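Local coordinates for ABC transporter substrate-binding protein (Vibrio cholerae, PDB 3LKV) that probably serves as the substrate-binding component of an ABC transporter and holds a phenylalanine molecule in the cleft between its two lobes, at residues 98-103 with 154-159; 160-165 with 172-177; 127-132 with 237-242; 197-202 with 228-233. One frame throughout, in Å; residues are numbered along the deposited sequence.

Contacts 1 and 4 both line the phenylalanine pocket and touch each other through Leu157 and Ile201, but contact 4 is fully buried whereas contact 1 is partly open and includes a water. Contacts 1 and 2 use successive turns of helix 152-167. Contact 2, farther from the centre of the chain, combines an apolar cluster round Leu172 with a salt bridge toward the surface. Contact 3 is buried, like contact 4, and each has an aromatic side chain that donates a hydrogen bond to a backbone carbonyl; the two meet where His129 ND1 pairs with Tyr198 OH. Contacts 2, 3 and 4 all reach the same mixed sheet, while contact 1 joins the two lobes.

Contact 1: residues 98-103 with 154-159; sequences VTDPVG and AVSLME. With PHE (phenylalanine), chain B.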
loop_
_atom_site.group_PDB
_atom_site.type_symbol
_atom_site.label_atom_id
_atom_site.label_comp_id
_atom_site.label_asym_id
_atom_site.label_seq_id
_atom_site.Cartn_x
_atom_site.Cartn_y
_atom_site.Cartn_z
ATOM N N VAL A 98 19.143 10.331 7.289
ATOM C CA VAL A 98 20.429 10.789 6.734
ATOM C C VAL A 98 21.486 10.902 7.845
ATOM O O VAL A 98 21.305 11.600 8.855
ATOM C CB VAL A 98 20.281 12.118 6.021
ATOM C CG1 VAL A 98 21.672 12.758 5.800
ATOM C CG2 VAL A 98 19.431 11.933 4.713
ATOM N N THR A 99 22.597 10.217 7.661
ATOM C CA THR A 99 23.600 10.071 8.696
ATOM C C THR A 99 24.229 11.425 9.101
ATOM O O THR A 99 24.299 11.754 10.298
ATOM C CB THR A 99 24.699 9.100 8.202
ATOM O OG1 THR A 99 24.173 7.743 8.220
ATOM C CG2 THR A 99 25.989 9.269 9.006
ATOM N N ASP A 100 24.658 12.206 8.120
ATOM C CA ASP A 100 25.379 13.493 8.380
ATOM C C ASP A 100 25.019 14.525 7.309
ATOM O O ASP A 100 25.675 14.648 6.262
ATOM C CB ASP A 100 26.864 13.251 8.397
ATOM C CG ASP A 100 27.680 14.535 8.473
ATOM O OD1 ASP A 100 27.138 15.604 8.794
ATOM O OD2 ASP A 100 28.879 14.465 8.168
ATOM N N PRO A 101 23.933 15.250 7.551
ATOM C CA PRO A 101 23.457 16.178 6.530
ATOM C C PRO A 101 24.378 17.322 6.201
ATOM O O PRO A 101 24.308 17.832 5.084
ATOM C CB PRO A 101 22.138 16.699 7.077
ATOM C CG PRO A 101 21.830 15.873 8.300
ATOM C CD PRO A 101 23.035 15.142 8.715
ATOM N N VAL A 102 25.225 17.736 7.137
ATOM C CA VAL A 102 26.160 18.827 6.836
ATOM C C VAL A 102 27.222 18.299 5.908
ATOM O O VAL A 102 27.489 18.899 4.851
ATOM C CB VAL A 102 26.787 19.442 8.101
ATOM C CG1 VAL A 102 27.886 20.577 7.714
ATOM C CG2 VAL A 102 25.656 19.960 9.018
ATOM N N GLY A 103 27.788 17.156 6.267
ATOM C CA GLY A 103 28.833 16.525 5.460
ATOM C C GLY A 103 28.289 16.189 4.076
ATOM O O GLY A 103 29.023 16.262 3.126
ATOM N N ALA A 154 28.669 7.108 4.403
ATOM C CA ALA A 154 29.712 6.140 4.768
ATOM C C ALA A 154 31.015 6.884 5.069
ATOM O O ALA A 154 31.718 6.548 6.020
ATOM C CB ALA A 154 29.927 5.087 3.662
ATOM N N VAL A 155 31.321 7.894 4.261
ATOM C CA VAL A 155 32.537 8.681 4.417
ATOM C C VAL A 155 32.511 9.375 5.762
ATOM O O VAL A 155 33.464 9.248 6.550
ATOM C CB VAL A 155 32.751 9.659 3.238
ATOM C CG1 VAL A 155 33.975 10.668 3.499
ATOM C CG2 VAL A 155 32.986 8.858 1.940
ATOM N N SER A 156 31.400 10.022 6.106
ATOM C CA SER A 156 31.306 10.661 7.429
ATOM C C SER A 156 31.484 9.624 8.546
ATOM O O SER A 156 32.184 9.872 9.518
ATOM C CB SER A 156 29.959 11.365 7.594
ATOM O OG SER A 156 29.769 12.330 6.584
ATOM N N LEU A 157 30.846 8.463 8.424
ATOM C CA LEU A 157 30.999 7.454 9.439
ATOM C C LEU A 157 32.442 6.921 9.557
ATOM O O LEU A 157 32.917 6.703 10.674
ATOM C CB LEU A 157 30.017 6.295 9.258
ATOM C CG LEU A 157 28.519 6.626 9.442
ATOM C CD1 LEU A 157 27.677 5.543 8.749
ATOM C CD2 LEU A 157 28.123 6.774 10.910
HETATM N N MSE A 158 33.131 6.720 8.439
HETATM C CA MSE A 158 34.535 6.282 8.474
HETATM C C MSE A 158 35.420 7.311 9.218
HETATM O O MSE A 158 36.359 6.921 9.905
HETATM C CB MSE A 158 35.091 6.009 7.065
HETATM C CG MSE A 158 34.436 4.812 6.395
HETATM SE SE MSE A 158 34.799 3.167 7.462
HETATM C CE MSE A 158 36.775 3.343 7.391
ATOM N N GLU A 159 35.131 8.611 9.110
ATOM C CA GLU A 159 35.946 9.569 9.839
ATOM C C GLU A 159 35.721 9.359 11.328
ATOM O O GLU A 159 36.645 9.459 12.105
ATOM C CB GLU A 159 35.594 10.995 9.485
ATOM C CG GLU A 159 36.302 11.515 8.239
ATOM C CD GLU A 159 35.809 12.909 7.817
ATOM O OE1 GLU A 159 35.405 13.685 8.710
ATOM O OE2 GLU A 159 35.819 13.213 6.597
HETATM N N PHE B . 21.701 6.791 7.239
HETATM C CA PHE B . 21.830 6.166 5.862
HETATM C C PHE B . 22.057 7.298 4.823
HETATM O O PHE B . 22.464 8.413 5.263
HETATM C CB PHE B . 20.630 5.271 5.521
HETATM C CG PHE B . 20.670 3.915 6.220
HETATM C CD1 PHE B . 21.586 2.929 5.811
HETATM C CD2 PHE B . 19.835 3.632 7.279
HETATM C CE1 PHE B . 21.656 1.730 6.445
HETATM C CE2 PHE B . 19.890 2.428 7.913
HETATM C CZ PHE B . 20.795 1.463 7.524
HETATM O OXT PHE B . 21.895 7.154 3.591
HETATM O O HOH W 1 27.430 12.712 5.018
#
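Thr99 turns its methyl to Leu157 and its polar atoms to the bound phenylalanine. Thr99 CG2 lies 3.7 Å from CG of Leu157, the two side chains meeting at a slant. With chi1 at -74°, OG1 folds back beside the backbone N, and both atoms serve the ligand: Thr99 N donates to the phenylalanine O at 3.0 Å, while Thr99 OG1 accepts from the ligand N at 2.8 Å. At Asp100 the contact becomes polar. Asp100 OD2 is 2.8 Å from Ser156 OG, whose single proton may go either there or to Ala152 O, one helical turn earlier. A water bridges the two segments, donating to Asp100 O and Ser156 OG. The other carboxylate oxygen, Asp100 OD1, closes an Asx motif by accepting from Gly103 N at 3.0 Å, met from above the carboxylate plane; this bond limits rotation of the group that faces Ser156. The loop follows strand 93-98 of one lobe's parallel sheet, whereas helix 152-167 lies on strand 142-147 of the other lobe, where Ala154 and Met158 touch Tyr147, and the contact therefore spans the ligand cleft.

Contact 2: residues 160-165 with 172-177; sequences LLKLSA and LVEATA
Leu172 is the apolar centre of this contact, reached by three helix residues. Leu172 CG comes within 3.7 Å of Ala165 CB. Leu161 CG lies 4.0 Å from both methyls of Leu172, CD1 and CD2, and Leu172 CD1 also rests 3.7 Å from Lys162 CG, against the aliphatic beginning of the lysine, whose chain crosses it at about a right angle. Leu161 continues inward to Val145 of the neighbouring strand and Val130 of helix 126-136.

The ionic part is a salt bridge between Lys162 and Glu174. The lysine chain runs out from the helix and bends at its last torsion (chi4 -86°), which swings NZ over to the carboxylate. Lys162 NZ bonds both oxygens, 2.8 Å from Glu174 OE1 and 2.5 Å from Glu174 OE2, each through the syn lone pair, so the ammonium sits in the fork of the group.

The axes of 160-165 and 172-176 run nearly antiparallel (158°), 10.2 Å apart; the segments belong to the beta-alpha-beta unit of strand 142-147, helix 152-167 and strand 171-176. The contact pairs an apolar inner side with an ionic outer edge: Lys162 gives its CG methylene to the first and its ammonium to the second, where Glu174 would be expected to remain ionised.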
loop_
_atom_site.group_PDB
_atom_site.type_symbol
_atom_site.label_atom_id
_atom_site.label_comp_id
_atom_site.label_asym_id
_atom_site.label_seq_id
_atom_site.Cartn_x
_atom_site.Cartn_y
_atom_site.Cartn_z
ATOM N N LEU A 160 34.493 9.065 11.736
ATOM C CA LEU A 160 34.232 8.830 13.151
ATOM C C LEU A 160 34.835 7.500 13.605
ATOM O O LEU A 160 35.333 7.380 14.731
ATOM C CB LEU A 160 32.745 8.840 13.466
ATOM C CG LEU A 160 32.070 10.220 13.404
ATOM C CD1 LEU A 160 30.541 10.009 13.422
ATOM C CD2 LEU A 160 32.503 11.180 14.561
ATOM N N LEU A 161 34.748 6.484 12.754
ATOM C CA LEU A 161 35.264 5.189 13.122
ATOM C C LEU A 161 36.815 5.266 13.268
ATOM O O LEU A 161 37.356 4.715 14.237
ATOM C CB LEU A 161 34.822 4.141 12.120
ATOM C CG LEU A 161 35.243 2.704 12.391
ATOM C CD1 LEU A 161 34.778 2.202 13.750
ATOM C CD2 LEU A 161 34.718 1.807 11.260
ATOM N N LYS A 162 37.498 5.986 12.360
ATOM C CA LYS A 162 38.965 6.083 12.374
ATOM C C LYS A 162 39.490 6.767 13.636
ATOM O O LYS A 162 40.461 6.296 14.227
ATOM C CB LYS A 162 39.508 6.794 11.126
ATOM C CG LYS A 162 39.477 5.920 9.789
ATOM C CD LYS A 162 39.900 6.761 8.508
ATOM C CE LYS A 162 39.415 6.201 7.129
ATOM N NZ LYS A 162 40.315 5.129 6.460
ATOM N N LEU A 163 38.830 7.839 14.061
ATOM C CA LEU A 163 39.160 8.490 15.324
ATOM C C LEU A 163 38.894 7.588 16.532
ATOM O O LEU A 163 39.664 7.547 17.483
ATOM C CB LEU A 163 38.402 9.817 15.497
ATOM C CG LEU A 163 38.691 10.949 14.454
ATOM C CD1 LEU A 163 37.712 12.180 14.666
ATOM C CD2 LEU A 163 40.202 11.428 14.377
ATOM N N SER A 164 37.786 6.876 16.522
ATOM C CA SER A 164 37.470 6.050 17.673
ATOM C C SER A 164 38.307 4.748 17.757
ATOM O O SER A 164 38.683 4.317 18.857
ATOM C CB SER A 164 35.983 5.756 17.723
ATOM O OG SER A 164 35.773 4.818 18.745
ATOM N N ALA A 165 38.616 4.145 16.615
ATOM C CA ALA A 165 39.527 2.974 16.574
ATOM C C ALA A 165 40.889 3.344 17.148
ATOM O O ALA A 165 41.386 2.666 18.057
ATOM C CB ALA A 165 39.694 2.459 15.172
ATOM N N LEU A 172 42.034 -0.797 12.245
ATOM C CA LEU A 172 40.937 -0.873 11.269
ATOM C C LEU A 172 41.392 -1.566 10.025
ATOM O O LEU A 172 42.356 -1.186 9.494
ATOM C CB LEU A 172 40.477 0.529 10.827
ATOM C CG LEU A 172 39.453 1.194 11.706
ATOM C CD1 LEU A 172 38.947 2.501 11.019
ATOM C CD2 LEU A 172 38.305 0.205 11.969
ATOM N N VAL A 173 40.671 -2.559 9.562
ATOM C CA VAL A 173 40.942 -3.183 8.301
ATOM C C VAL A 173 39.810 -2.848 7.343
ATOM O O VAL A 173 38.680 -3.228 7.579
ATOM C CB VAL A 173 40.997 -4.689 8.456
ATOM C CG1 VAL A 173 41.320 -5.330 7.102
ATOM C CG2 VAL A 173 42.049 -5.076 9.508
ATOM N N GLU A 174 40.108 -2.151 6.260
ATOM C CA GLU A 174 39.086 -1.560 5.401
ATOM C C GLU A 174 39.050 -2.108 3.995
ATOM O O GLU A 174 40.093 -2.371 3.416
ATOM C CB GLU A 174 39.360 -0.074 5.230
ATOM C CG GLU A 174 39.711 0.674 6.501
ATOM C CD GLU A 174 40.028 2.174 6.271
ATOM O OE1 GLU A 174 39.721 2.757 5.181
ATOM O OE2 GLU A 174 40.582 2.755 7.237
ATOM N N ALA A 175 37.865 -2.218 3.415
ATOM C CA ALA A 175 37.753 -2.486 2.002
ATOM C C ALA A 175 36.544 -1.731 1.444
ATOM O O ALA A 175 35.549 -1.531 2.150
ATOM C CB ALA A 175 37.630 -3.927 1.772
ATOM N N THR A 176 36.613 -1.306 0.193
ATOM C CA THR A 176 35.492 -0.598 -0.371
ATOM C C THR A 176 34.709 -1.494 -1.283
ATOM O O THR A 176 35.234 -2.454 -1.797
ATOM C CB THR A 176 35.896 0.688 -1.104
ATOM O OG1 THR A 176 36.841 0.385 -2.119
ATOM C CG2 THR A 176 36.472 1.661 -0.101
ATOM N N ALA A 177 33.431 -1.161 -1.436
ATOM C CA ALA A 177 32.527 -1.847 -2.328
ATOM C C ALA A 177 31.736 -0.760 -3.031
ATOM O O ALA A 177 31.053 0.018 -2.386
ATOM C CB ALA A 177 31.594 -2.761 -1.513
#

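Contact 3: residues 127-132 with 237-242; sequences EQHVEL and ASLGFD
Leu239 points from its strand against three helix residues, Gln128, His129 and Leu132. Leu239 CB begins the contact at 3.7 Å from His129 CD2, close to the imidazole. Leu239 CG, anti to the backbone N (chi1 -175°), carries the chain toward the helix and stays 4.2 Å from the same His129 CD2. Farther out, the methyl Leu239 CD2 is held among all three: it lies at the edge of the imidazole in the ring plane, 3.7 Å from Gln128 NE2 at the solvent side and 3.9 Å from Leu132 CD2 on the inner side. The backbone of Leu239 adds the polar link, for His129 NE2 donates to Leu239 O at 2.9 Å with an N-H...O angle of 151°, the oxygen standing somewhat off the ring plane. On its other nitrogen, ND1, the imidazole is hydrogen-bonded to Tyr198 OH, so both ring nitrogens are engaged and the ring's rotation is fixed. Phe224 and Leu276 of the flanking strands extend the apolar patch around Leu132 and Leu239. Segment 127-132 runs nearly antiparallel to strand 237-240 (160°), on one of the helices packed against this lobe's sheet, consistent with the alpha/beta sandwich lobes of type I periplasmic binding proteins.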
loop_
_atom_site.group_PDB
_atom_site.type_symbol
_atom_site.label_atom_id
_atom_site.label_comp_id
_atom_site.label_asym_id
_atom_site.label_seq_id
_atom_site.Cartn_x
_atom_site.Cartn_y
_atom_site.Cartn_z
ATOM N N GLU A 127 31.488 5.805 18.487
ATOM C CA GLU A 127 32.282 5.613 19.712
ATOM C C GLU A 127 31.621 4.595 20.641
ATOM O O GLU A 127 32.238 3.650 21.149
ATOM C CB GLU A 127 32.461 6.956 20.447
ATOM C CG GLU A 127 33.113 6.884 21.887
ATOM C CD GLU A 127 34.569 6.404 21.904
ATOM O OE1 GLU A 127 35.073 6.106 23.027
ATOM O OE2 GLU A 127 35.213 6.315 20.816
ATOM N N GLN A 128 30.337 4.773 20.835
ATOM C CA GLN A 128 29.597 3.842 21.653
ATOM C C GLN A 128 29.602 2.420 21.035
ATOM O O GLN A 128 29.723 1.428 21.753
ATOM C CB GLN A 128 28.204 4.417 21.875
ATOM C CG GLN A 128 27.380 3.795 22.928
ATOM C CD GLN A 128 25.983 4.456 23.072
ATOM O OE1 GLN A 128 25.673 5.481 22.447
ATOM N NE2 GLN A 128 25.154 3.862 23.918
ATOM N N HIS A 129 29.545 2.310 19.714
ATOM C CA HIS A 129 29.618 1.000 19.090
ATOM C C HIS A 129 30.999 0.322 19.306
ATOM O O HIS A 129 31.072 -0.875 19.519
ATOM C CB HIS A 129 29.341 1.074 17.575
ATOM C CG HIS A 129 27.927 1.419 17.228
ATOM N ND1 HIS A 129 27.555 1.825 15.970
ATOM C CD2 HIS A 129 26.792 1.408 17.969
ATOM C CE1 HIS A 129 26.252 2.058 15.949
ATOM N NE2 HIS A 129 25.761 1.807 17.149
ATOM N N VAL A 130 32.079 1.082 19.212
ATOM C CA VAL A 130 33.395 0.520 19.435
ATOM C C VAL A 130 33.541 0.033 20.875
ATOM O O VAL A 130 34.101 -1.066 21.129
ATOM C CB VAL A 130 34.467 1.553 19.141
ATOM C CG1 VAL A 130 35.871 1.058 19.604
ATOM C CG2 VAL A 130 34.414 1.903 17.632
ATOM N N GLU A 131 33.062 0.851 21.810
ATOM C CA GLU A 131 33.145 0.505 23.227
ATOM C C GLU A 131 32.305 -0.731 23.434
ATOM O O GLU A 131 32.709 -1.627 24.155
ATOM C CB GLU A 131 32.765 1.678 24.176
ATOM C CG GLU A 131 33.861 2.805 24.121
ATOM C CD GLU A 131 33.566 4.155 24.867
ATOM O OE1 GLU A 131 32.419 4.689 24.818
ATOM O OE2 GLU A 131 34.549 4.715 25.449
ATOM N N LEU A 132 31.202 -0.848 22.712
ATOM C CA LEU A 132 30.361 -2.021 22.867
ATOM C C LEU A 132 31.004 -3.292 22.265
ATOM O O LEU A 132 30.929 -4.371 22.879
ATOM C CB LEU A 132 28.985 -1.733 22.318
ATOM C CG LEU A 132 27.887 -2.776 22.456
ATOM C CD1 LEU A 132 27.758 -3.308 23.887
ATOM C CD2 LEU A 132 26.561 -2.145 21.993
ATOM N N ALA A 237 25.189 -8.824 17.419
ATOM C CA ALA A 237 24.671 -7.801 18.265
ATOM C C ALA A 237 24.483 -6.574 17.408
ATOM O O ALA A 237 25.137 -6.439 16.359
ATOM C CB ALA A 237 25.635 -7.512 19.370
ATOM N N SER A 238 23.640 -5.656 17.860
ATOM C CA SER A 238 23.520 -4.361 17.196
ATOM C C SER A 238 23.084 -3.297 18.148
ATOM O O SER A 238 22.454 -3.592 19.174
ATOM C CB SER A 238 22.522 -4.457 16.048
ATOM O OG SER A 238 21.235 -4.779 16.550
ATOM N N LEU A 239 23.370 -2.045 17.812
ATOM C CA LEU A 239 22.876 -0.934 18.622
ATOM C C LEU A 239 22.314 0.159 17.712
ATOM O O LEU A 239 22.940 1.197 17.491
ATOM C CB LEU A 239 23.980 -0.405 19.548
ATOM C CG LEU A 239 23.580 0.671 20.545
ATOM C CD1 LEU A 239 22.605 0.064 21.558
ATOM C CD2 LEU A 239 24.810 1.283 21.236
ATOM N N GLY A 240 21.134 -0.088 17.177
ATOM C CA GLY A 240 20.590 0.781 16.133
ATOM C C GLY A 240 19.388 1.585 16.578
ATOM O O GLY A 240 18.805 1.335 17.638
ATOM N N PHE A 241 18.997 2.536 15.748
ATOM C CA PHE A 241 17.780 3.323 16.003
ATOM C C PHE A 241 16.563 2.545 15.568
ATOM O O PHE A 241 16.655 1.495 14.906
ATOM C CB PHE A 241 17.816 4.644 15.227
ATOM C CG PHE A 241 18.954 5.524 15.613
ATOM C CD1 PHE A 241 18.997 6.077 16.865
ATOM C CD2 PHE A 241 20.003 5.765 14.738
ATOM C CE1 PHE A 241 20.101 6.877 17.255
ATOM C CE2 PHE A 241 21.051 6.564 15.114
ATOM C CZ PHE A 241 21.113 7.114 16.387
ATOM N N ASP A 242 15.419 3.085 15.955
ATOM C CA ASP A 242 14.127 2.552 15.571
ATOM C C ASP A 242 13.682 3.369 14.347
ATOM O O ASP A 242 13.227 4.491 14.483
ATOM C CB ASP A 242 13.129 2.688 16.742
ATOM C CG ASP A 242 11.738 2.186 16.385
ATOM O OD1 ASP A 242 11.430 1.977 15.178
ATOM O OD2 ASP A 242 10.950 2.000 17.321
#

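Contact 4: residues 197-202 with 228-233; sequences IYALID and TSYVER. With PHE (phenylalanine), chain B.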
loop_
_atom_site.group_PDB
_atom_site.type_symbol
_atom_site.label_atom_id
_atom_site.label_comp_id
_atom_site.label_asym_id
_atom_site.label_seq_id
_atom_site.Cartn_x
_atom_site.Cartn_y
_atom_site.Cartn_z
ATOM N N ILE A 197 33.574 -7.731 12.146
ATOM C CA ILE A 197 33.228 -6.818 11.087
ATOM C C ILE A 197 32.165 -5.846 11.643
ATOM O O ILE A 197 31.155 -6.277 12.263
ATOM C CB ILE A 197 32.616 -7.535 9.909
ATOM C CG1 ILE A 197 33.512 -8.698 9.401
ATOM C CG2 ILE A 197 32.295 -6.544 8.836
ATOM C CD1 ILE A 197 34.770 -8.263 8.802
ATOM N N TYR A 198 32.412 -4.564 11.444
ATOM C CA TYR A 198 31.473 -3.536 11.789
ATOM C C TYR A 198 30.638 -3.258 10.563
ATOM O O TYR A 198 31.114 -2.719 9.581
ATOM C CB TYR A 198 32.214 -2.266 12.218
ATOM C CG TYR A 198 31.320 -1.067 12.563
ATOM C CD1 TYR A 198 30.285 -1.191 13.455
ATOM C CD2 TYR A 198 31.557 0.187 12.023
ATOM C CE1 TYR A 198 29.508 -0.121 13.811
ATOM C CE2 TYR A 198 30.765 1.300 12.382
ATOM C CZ TYR A 198 29.740 1.138 13.275
ATOM O OH TYR A 198 28.925 2.188 13.616
ATOM N N ALA A 199 29.373 -3.646 10.620
ATOM C CA ALA A 199 28.475 -3.426 9.502
ATOM C C ALA A 199 27.863 -2.027 9.736
ATOM O O ALA A 199 27.017 -1.849 10.600
ATOM C CB ALA A 199 27.380 -4.533 9.449
ATOM N N LEU A 200 28.327 -1.033 9.008
ATOM C CA LEU A 200 27.876 0.309 9.287
ATOM C C LEU A 200 26.596 0.718 8.539
ATOM O O LEU A 200 26.023 -0.038 7.734
ATOM C CB LEU A 200 29.012 1.326 9.105
ATOM C CG LEU A 200 29.821 1.391 7.859
ATOM C CD1 LEU A 200 28.884 1.457 6.798
ATOM C CD2 LEU A 200 30.721 2.610 7.857
ATOM N N ILE A 201 26.151 1.921 8.885
ATOM C CA ILE A 201 25.008 2.588 8.260
ATOM C C ILE A 201 25.407 3.068 6.869
ATOM O O ILE A 201 25.722 4.265 6.624
ATOM C CB ILE A 201 24.488 3.709 9.175
ATOM C CG1 ILE A 201 24.073 3.107 10.512
ATOM C CG2 ILE A 201 23.285 4.538 8.537
ATOM C CD1 ILE A 201 22.986 1.988 10.429
ATOM N N ASP A 202 25.367 2.107 5.964
ATOM C CA ASP A 202 25.692 2.323 4.569
ATOM C C ASP A 202 24.658 1.528 3.784
ATOM O O ASP A 202 24.444 0.367 4.081
ATOM C CB ASP A 202 27.104 1.775 4.350
ATOM C CG ASP A 202 27.534 1.672 2.897
ATOM O OD1 ASP A 202 26.800 1.058 2.063
ATOM O OD2 ASP A 202 28.687 2.173 2.606
ATOM N N THR A 228 19.519 -2.634 13.626
ATOM C CA THR A 228 18.762 -3.822 14.078
ATOM C C THR A 228 18.457 -4.792 12.953
ATOM O O THR A 228 18.507 -6.011 13.147
ATOM C CB THR A 228 17.453 -3.372 14.694
ATOM O OG1 THR A 228 17.755 -2.444 15.724
ATOM C CG2 THR A 228 16.643 -4.528 15.263
ATOM N N SER A 229 18.155 -4.263 11.774
ATOM C CA SER A 229 17.925 -5.114 10.617
ATOM C C SER A 229 19.154 -6.027 10.402
ATOM O O SER A 229 19.029 -7.131 9.896
ATOM C CB SER A 229 17.606 -4.285 9.364
ATOM O OG SER A 229 18.610 -3.272 9.128
ATOM N N TYR A 230 20.338 -5.597 10.810
ATOM C CA TYR A 230 21.493 -6.465 10.587
ATOM C C TYR A 230 21.528 -7.683 11.545
ATOM O O TYR A 230 21.961 -8.761 11.135
ATOM C CB TYR A 230 22.790 -5.699 10.682
ATOM C CG TYR A 230 22.945 -4.519 9.743
ATOM C CD1 TYR A 230 22.184 -4.378 8.610
ATOM C CD2 TYR A 230 23.943 -3.593 9.968
ATOM C CE1 TYR A 230 22.349 -3.307 7.774
ATOM C CE2 TYR A 230 24.154 -2.533 9.125
ATOM C CZ TYR A 230 23.348 -2.377 8.041
ATOM O OH TYR A 230 23.586 -1.305 7.230
ATOM N N VAL A 231 21.049 -7.512 12.780
ATOM C CA VAL A 231 21.042 -8.574 13.789
ATOM C C VAL A 231 20.028 -9.617 13.352
ATOM O O VAL A 231 20.282 -10.836 13.445
ATOM C CB VAL A 231 20.774 -8.041 15.227
ATOM C CG1 VAL A 231 19.340 -7.571 15.389
ATOM C CG2 VAL A 231 20.986 -9.105 16.245
ATOM N N GLU A 232 18.922 -9.140 12.779
ATOM C CA GLU A 232 17.900 -10.020 12.214
ATOM C C GLU A 232 18.515 -10.981 11.183
ATOM O O GLU A 232 18.032 -12.103 11.046
ATOM C CB GLU A 232 16.728 -9.218 11.598
ATOM C CG GLU A 232 15.710 -8.697 12.651
ATOM C CD GLU A 232 14.879 -7.468 12.198
ATOM O OE1 GLU A 232 14.808 -7.152 10.984
ATOM O OE2 GLU A 232 14.281 -6.815 13.080
ATOM N N ARG A 233 19.596 -10.588 10.491
ATOM C CA ARG A 233 20.163 -11.451 9.446
ATOM C C ARG A 233 21.401 -12.177 9.886
ATOM O O ARG A 233 22.071 -12.753 9.041
ATOM C CB ARG A 233 20.537 -10.624 8.212
ATOM C CG ARG A 233 19.371 -9.961 7.524
ATOM C CD ARG A 233 18.392 -10.977 6.954
ATOM N NE ARG A 233 17.281 -10.197 6.430
ATOM C CZ ARG A 233 16.118 -10.668 5.968
ATOM N NH1 ARG A 233 15.213 -9.796 5.499
ATOM N NH2 ARG A 233 15.857 -11.986 5.964
HETATM N N PHE B . 21.701 6.791 7.239
HETATM C CA PHE B . 21.830 6.166 5.862
HETATM C C PHE B . 22.057 7.298 4.823
HETATM O O PHE B . 22.464 8.413 5.263
HETATM C CB PHE B . 20.630 5.271 5.521
HETATM C CG PHE B . 20.670 3.915 6.220
HETATM C CD1 PHE B . 21.586 2.929 5.811
HETATM C CD2 PHE B . 19.835 3.632 7.279
HETATM C CE1 PHE B . 21.656 1.730 6.445
HETATM C CE2 PHE B . 19.890 2.428 7.913
HETATM C CZ PHE B . 20.795 1.463 7.524
HETATM O OXT PHE B . 21.895 7.154 3.591
#
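Tyr230 extends from the short helix 228-232 to the C-terminal end of strand 196-199 and the loop after it, Leu200 to Asp202, beside the ligand in what is probably the cleft of a type I periplasmic binding protein. Its CG is anti to the carbonyl carbon (chi1 -57°), which directs the side chain to the end of the strand, and the ring torsion (chi2 -19°) turns an edge, not a face, to the backbone: Ala199 O and Leu200 O both lie in the ring plane. Tyr230 CE2 is 3.3 Å from Ala199 O, and Tyr230 CD2 touches the methyl of Ala199, 3.6 Å from its CB. At the tip, Tyr230 OH donates to Leu200 O at 2.8 Å, tilted 31° from the carbonyl plane, and this carbonyl also takes a weak bond from Asp202 N across the inverse gamma turn centred on Ile201. Two donors thus share this one buried oxygen.

Ile201, at the centre of the turn, has CG2 anti to its backbone N and CG1 beside it, so that its two branches both meet the ligand: Ile201 CG2 lies 3.5 Å from the phenylalanine CA, and Ile201 CD1 reaches 3.7 Å from CZ of the ligand ring. On its protein side Ile201 packs against Thr99 and Leu157. Asp202, in the N-cap position before helix 203-207, accepts from Val205 N through OD1 and from Asn148 N through OD2, while Asp202 N lies 3.8 Å from the ligand CE1. The same ligand atom, CE1, comes within 3.7 Å of Tyr230 OH.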